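Local coordinates for protein tudor (Drosophila melanogaster, PDB 4Q5W), which acts in germ-cell formation and probably in piRNA-guided transposon repression, its ninth extended Tudor domain, the piece described here, belonging to a family that recognises methylated Piwi-protein arginines, at residues T4-E12 with I17-D25. Numbering follows the deposited sequence. Where two conformers were deposited one is given.
Sequences TKAIITHVE and IYLQFSEKD
A classic beta bulge sets T9 and H10 together opposite Y18 in the antiparallel hairpin formed by strands 5-11 and 16-21. Y18 bonds to both residues of the bulge: its O accepts from T9 N at 3.0 Å, and its N donates to H10 O. Regular pairing resumes with I8 opposite L19, I7 and Q20 then exchange two backbone bonds, and S22 N adds a last one to K5 O.

With CG anti to the backbone N (chi1 178°), the H10 side chain lies beside that of Y18, the rings oblique at 52° with H10 CD2 3.7 Å from Y18 CD1. H10 NE2 donates, in the plane of its ring, to E12 OE1 at 3.1 Å; a water donates to the same oxygen and weakly links it to Y18 OH. A leucine in place of H10 would probably leave E12 OE1 without its ring N-H donor and Y18 CD1 without the flat ring edge that lies against it. T9 CG2 rests 3.6 Å from Q20 CD, while T9 OG1 bonds to Y84 O and Q20 NE2 to D83 O.

The other face is apolar: A6 CB sits over the F21 ring in a CH-pi contact, I8 CG2 meets I17 CG2 at 3.6 Å, and I8 CG1 lies against L19 CG. Helix 122-134 packs on I8, V11 and I17, strand 139-144 pairs with 5-11, and strand 108-112 continues the sheet beyond 16-21.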
ATOM      1  N   THR A   4     -11.782  -0.972  14.405  1.00 30.11           N
ATOM      2  CA  THR A   4     -11.775  -1.918  13.291  1.00 24.28           C
ATOM      3  C   THR A   4     -10.353  -2.313  12.887  1.00 22.48           C
ATOM      4  O   THR A   4      -9.396  -1.620  13.216  1.00 25.58           O
ATOM      5  CB  THR A   4     -12.547  -1.379  12.073  1.00 28.09           C
ATOM      6  OG1 THR A   4     -12.933  -2.474  11.233  1.00 35.94           O
ATOM      7  CG2 THR A   4     -11.711  -0.396  11.265  1.00 16.00           C
ATOM      8  N   LYS A   5     -10.229  -3.436  12.182  1.00 17.13           N
ATOM      9  CA  LYS A   5      -8.930  -4.018  11.878  1.00 15.33           C
ATOM     10  C   LYS A   5      -8.592  -3.837  10.405  1.00 18.38           C
ATOM     11  O   LYS A   5      -9.484  -3.836   9.559  1.00 15.82           O
ATOM     12  CB  LYS A   5      -8.937  -5.517  12.195  1.00 17.90           C
ATOM     13  CG  LYS A   5      -7.570  -6.179  12.006  1.00 23.39           C
ATOM     14  CD  LYS A   5      -7.531  -7.599  12.533  1.00 25.49           C
ATOM     15  CE  LYS A   5      -8.238  -8.573  11.604  1.00 29.62           C
ATOM     16  NZ  LYS A   5      -8.176  -9.969  12.135  1.00 24.24           N
ATOM     17  N   ALA A   6      -7.307  -3.683  10.107  1.00 13.34           N
ATOM     18  CA  ALA A   6      -6.856  -3.597   8.725  1.00 11.08           C
ATOM     19  C   ALA A   6      -5.422  -4.085   8.614  1.00 12.97           C
ATOM     20  O   ALA A   6      -4.725  -4.253   9.619  1.00 13.34           O
ATOM     21  CB  ALA A   6      -6.965  -2.166   8.222  1.00 10.86           C
ATOM     22  N   ILE A   7      -4.985  -4.327   7.385  1.00 12.57           N
ATOM     23  CA  ILE A   7      -3.588  -4.663   7.121  0.50 12.52           C
ATOM     24  C   ILE A   7      -2.952  -3.593   6.247  1.00 14.26           C
ATOM     25  O   ILE A   7      -3.483  -3.255   5.183  1.00 13.07           O
ATOM     26  CB  ILE A   7      -3.454  -6.000   6.393  0.50 13.74           C
ATOM     27  CG1 ILE A   7      -3.953  -7.145   7.273  0.50 16.57           C
ATOM     28  CG2 ILE A   7      -2.000  -6.238   5.978  0.50 15.85           C
ATOM     29  CD1 ILE A   7      -4.007  -8.470   6.542  0.50 20.83           C
ATOM     30  N   ILE A   8      -1.824  -3.046   6.690  1.00 12.99           N
ATOM     31  CA  ILE A   8      -1.114  -2.057   5.884  1.00 10.08           C
ATOM     32  C   ILE A   8      -0.340  -2.756   4.777  1.00 11.14           C
ATOM     33  O   ILE A   8       0.485  -3.635   5.037  1.00 13.70           O
ATOM     34  CB  ILE A   8      -0.203  -1.172   6.758  1.00  9.17           C
ATOM     35  CG1 ILE A   8      -1.088  -0.341   7.692  1.00 15.12           C
ATOM     36  CG2 ILE A   8       0.675  -0.259   5.896  1.00 12.24           C
ATOM     37  CD1 ILE A   8      -0.330   0.487   8.716  1.00 17.19           C
ATOM     38  N   THR A   9      -0.650  -2.376   3.538  1.00 12.80           N
ATOM     39  CA  THR A   9      -0.062  -3.005   2.358  1.00 13.01           C
ATOM     40  C   THR A   9       0.979  -2.134   1.650  1.00 12.04           C
ATOM     41  O   THR A   9       1.806  -2.653   0.894  1.00 16.83           O
ATOM     42  CB  THR A   9      -1.151  -3.455   1.354  1.00 12.64           C
ATOM     43  OG1 THR A   9      -2.063  -2.382   1.110  1.00 14.98           O
ATOM     44  CG2 THR A   9      -1.916  -4.643   1.903  1.00 14.01           C
ATOM     45  N   HIS A  10       0.952  -0.824   1.891  1.00 15.04           N
ATOM     46  CA  HIS A  10       1.971   0.065   1.316  1.00 14.74           C
ATOM     47  C   HIS A  10       2.036   1.393   2.034  1.00 15.93           C
ATOM     48  O   HIS A  10       1.014   2.009   2.317  1.00 11.47           O
ATOM     49  CB  HIS A  10       1.712   0.349  -0.172  1.00 11.98           C
ATOM     50  CG  HIS A  10       2.704   1.295  -0.781  1.00 13.44           C
ATOM     51  ND1 HIS A  10       4.035   0.969  -0.945  1.00 17.12           N
ATOM     52  CD2 HIS A  10       2.566   2.558  -1.250  1.00 15.61           C
ATOM     53  CE1 HIS A  10       4.673   1.989  -1.494  1.00 16.84           C
ATOM     54  NE2 HIS A  10       3.804   2.968  -1.685  1.00 16.22           N
ATOM     55  N   VAL A  11       3.249   1.853   2.301  1.00 16.71           N
ATOM     56  CA  VAL A  11       3.426   3.171   2.890  1.00 15.94           C
ATOM     57  C   VAL A  11       4.127   4.100   1.915  1.00 14.24           C
ATOM     58  O   VAL A  11       5.273   3.860   1.552  1.00 16.57           O
ATOM     59  CB  VAL A  11       4.253   3.092   4.176  1.00 13.16           C
ATOM     60  CG1 VAL A  11       4.551   4.509   4.698  1.00 12.27           C
ATOM     61  CG2 VAL A  11       3.507   2.280   5.203  1.00 14.64           C
ATOM     62  N   GLU A  12       3.440   5.151   1.477  1.00 13.86           N
ATOM     63  CA  GLU A  12       4.080   6.159   0.635  1.00 16.45           C
ATOM     64  C   GLU A  12       4.784   7.178   1.527  1.00 16.53           C
ATOM     65  O   GLU A  12       5.933   7.553   1.292  1.00 15.87           O
ATOM     66  CB  GLU A  12       3.044   6.857  -0.244  1.00 20.26           C
ATOM     67  CG  GLU A  12       3.654   7.794  -1.279  1.00 21.93           C
ATOM     68  CD  GLU A  12       4.429   7.048  -2.354  1.00 27.44           C
ATOM     69  OE1 GLU A  12       4.091   5.880  -2.647  1.00 29.24           O
ATOM     70  OE2 GLU A  12       5.384   7.627  -2.900  1.00 24.22           O
ATOM     71  N   ILE A  17      -1.098   6.157   3.494  1.00  9.00           N
ATOM     72  CA  ILE A  17      -0.893   4.762   3.834  1.00 13.34           C
ATOM     73  C   ILE A  17      -2.032   3.944   3.244  1.00 13.73           C
ATOM     74  O   ILE A  17      -3.194   4.258   3.479  1.00 16.22           O
ATOM     75  CB  ILE A  17      -0.891   4.585   5.371  1.00 11.14           C
ATOM     76  CG1 ILE A  17       0.209   5.435   6.008  1.00  9.99           C
ATOM     77  CG2 ILE A  17      -0.703   3.116   5.769  1.00 13.03           C
ATOM     78  CD1 ILE A  17       0.146   5.421   7.525  1.00 14.01           C
ATOM     79  N   TYR A  18      -1.690   2.914   2.472  1.00 14.13           N
ATOM     80  CA  TYR A  18      -2.673   1.992   1.898  1.00 11.43           C
ATOM     81  C   TYR A  18      -3.010   0.872   2.875  1.00 11.82           C
ATOM     82  O   TYR A  18      -2.109   0.191   3.358  1.00 13.21           O
ATOM     83  CB  TYR A  18      -2.115   1.371   0.611  1.00  9.74           C
ATOM     84  CG  TYR A  18      -2.052   2.328  -0.558  1.00 12.77           C
ATOM     85  CD1 TYR A  18      -1.002   3.228  -0.689  1.00 15.50           C
ATOM     86  CD2 TYR A  18      -3.030   2.311  -1.538  1.00 14.09           C
ATOM     87  CE1 TYR A  18      -0.938   4.099  -1.763  1.00 17.58           C
ATOM     88  CE2 TYR A  18      -2.976   3.180  -2.621  1.00 16.26           C
ATOM     89  CZ  TYR A  18      -1.927   4.070  -2.726  1.00 18.64           C
ATOM     90  OH  TYR A  18      -1.873   4.934  -3.799  1.00 17.83           O
ATOM     91  N   LEU A  19      -4.300   0.680   3.165  1.00 12.40           N
ATOM     92  CA  LEU A  19      -4.742  -0.365   4.085  1.00 13.14           C
ATOM     93  C   LEU A  19      -5.874  -1.173   3.493  1.00 12.73           C
ATOM     94  O   LEU A  19      -6.762  -0.620   2.853  1.00 14.32           O
ATOM     95  CB  LEU A  19      -5.303   0.227   5.392  1.00 19.69           C
ATOM     96  CG  LEU A  19      -4.379   0.871   6.411  1.00 28.35           C
ATOM     97  CD1 LEU A  19      -3.993   2.206   5.892  1.00 34.43           C
ATOM     98  CD2 LEU A  19      -5.057   1.011   7.754  1.00 28.31           C
ATOM     99  N   GLN A  20      -5.875  -2.471   3.765  1.00 11.95           N
ATOM    100  CA  GLN A  20      -7.007  -3.308   3.404  1.00 14.04           C
ATOM    101  C   GLN A  20      -7.815  -3.603   4.654  1.00 14.98           C
ATOM    102  O   GLN A  20      -7.335  -4.275   5.557  1.00 11.34           O
ATOM    103  CB  GLN A  20      -6.521  -4.606   2.773  1.00 11.25           C
ATOM    104  CG  GLN A  20      -5.742  -4.377   1.484  1.00 13.47           C
ATOM    105  CD  GLN A  20      -5.207  -5.668   0.913  1.00 14.61           C
ATOM    106  OE1 GLN A  20      -5.230  -6.709   1.575  1.00 12.60           O
ATOM    107  NE2 GLN A  20      -4.748  -5.618  -0.331  1.00 14.19           N
ATOM    108  N   PHE A  21      -9.040  -3.087   4.715  1.00 15.14           N
ATOM    109  CA  PHE A  21      -9.886  -3.303   5.887  1.00 12.16           C
ATOM    110  C   PHE A  21     -10.440  -4.719   5.887  1.00 13.96           C
ATOM    111  O   PHE A  21     -10.688  -5.289   4.823  1.00 14.39           O
ATOM    112  CB  PHE A  21     -10.986  -2.252   5.955  1.00 13.02           C
ATOM    113  CG  PHE A  21     -10.480  -0.915   6.396  1.00 14.99           C
ATOM    114  CD1 PHE A  21     -10.033   0.007   5.473  1.00 13.61           C
ATOM    115  CD2 PHE A  21     -10.415  -0.598   7.744  1.00 14.87           C
ATOM    116  CE1 PHE A  21      -9.538   1.237   5.878  1.00 14.84           C
ATOM    117  CE2 PHE A  21      -9.925   0.637   8.159  1.00 16.34           C
ATOM    118  CZ  PHE A  21      -9.490   1.550   7.223  1.00 17.02           C
ATOM    119  N   SER A  22     -10.612  -5.287   7.080  1.00 12.75           N
ATOM    120  CA  SER A  22     -10.895  -6.723   7.211  1.00 12.66           C
ATOM    121  C   SER A  22     -12.157  -7.183   6.495  1.00 13.41           C
ATOM    122  O   SER A  22     -12.243  -8.340   6.085  1.00 14.90           O
ATOM    123  CB  SER A  22     -10.912  -7.166   8.688  1.00 13.36           C
ATOM    124  OG  SER A  22     -12.042  -6.668   9.389  1.00 17.80           O
ATOM    125  N   GLU A  23     -13.126  -6.279   6.335  1.00 15.17           N
ATOM    126  CA  GLU A  23     -14.367  -6.595   5.617  1.00 18.48           C
ATOM    127  C   GLU A  23     -14.094  -7.128   4.208  1.00 15.75           C
ATOM    128  O   GLU A  23     -14.911  -7.865   3.654  1.00 15.38           O
ATOM    129  CB  GLU A  23     -15.277  -5.362   5.515  1.00 21.52           C
ATOM    130  CG  GLU A  23     -14.713  -4.288   4.586  1.00 23.56           C
ATOM    131  CD  GLU A  23     -15.682  -3.153   4.262  1.00 32.61           C
ATOM    132  OE1 GLU A  23     -16.799  -3.113   4.830  1.00 32.45           O
ATOM    133  OE2 GLU A  23     -15.304  -2.291   3.427  1.00 32.44           O
ATOM    134  N   LYS A  24     -12.948  -6.755   3.640  1.00 15.55           N
ATOM    135  CA  LYS A  24     -12.606  -7.125   2.263  1.00 15.28           C
ATOM    136  C   LYS A  24     -11.597  -8.271   2.123  1.00 15.15           C
ATOM    137  O   LYS A  24     -11.118  -8.545   1.015  1.00 11.54           O
ATOM    138  CB  LYS A  24     -12.060  -5.904   1.517  1.00 16.45           C
ATOM    139  CG  LYS A  24     -13.114  -4.880   1.130  1.00 20.63           C
ATOM    140  CD  LYS A  24     -12.468  -3.781   0.303  1.00 23.08           C
ATOM    141  CE  LYS A  24     -13.469  -2.752  -0.190  1.00 28.56           C
ATOM    142  NZ  LYS A  24     -12.726  -1.637  -0.871  1.00 29.21           N
ATOM    143  N   ASP A  25     -11.256  -8.939   3.221  1.00 14.40           N
ATOM    144  CA  ASP A  25     -10.253 -10.007   3.138  1.00 15.51           C
ATOM    145  C   ASP A  25     -10.639 -11.136   2.177  1.00 12.85           C
ATOM    146  O   ASP A  25      -9.803 -11.613   1.405  1.00 17.39           O
ATOM    147  CB  ASP A  25      -9.959 -10.602   4.514  1.00 16.02           C
ATOM    148  CG  ASP A  25      -9.198  -9.656   5.404  1.00 20.61           C
ATOM    149  OD1 ASP A  25      -8.617  -8.675   4.888  1.00 17.56           O
ATOM    150  OD2 ASP A  25      -9.172  -9.912   6.626  1.00 21.83           O
TER
HETATM  151  O   HOH W   1       1.126   6.375  -3.422  1.00 22.54           O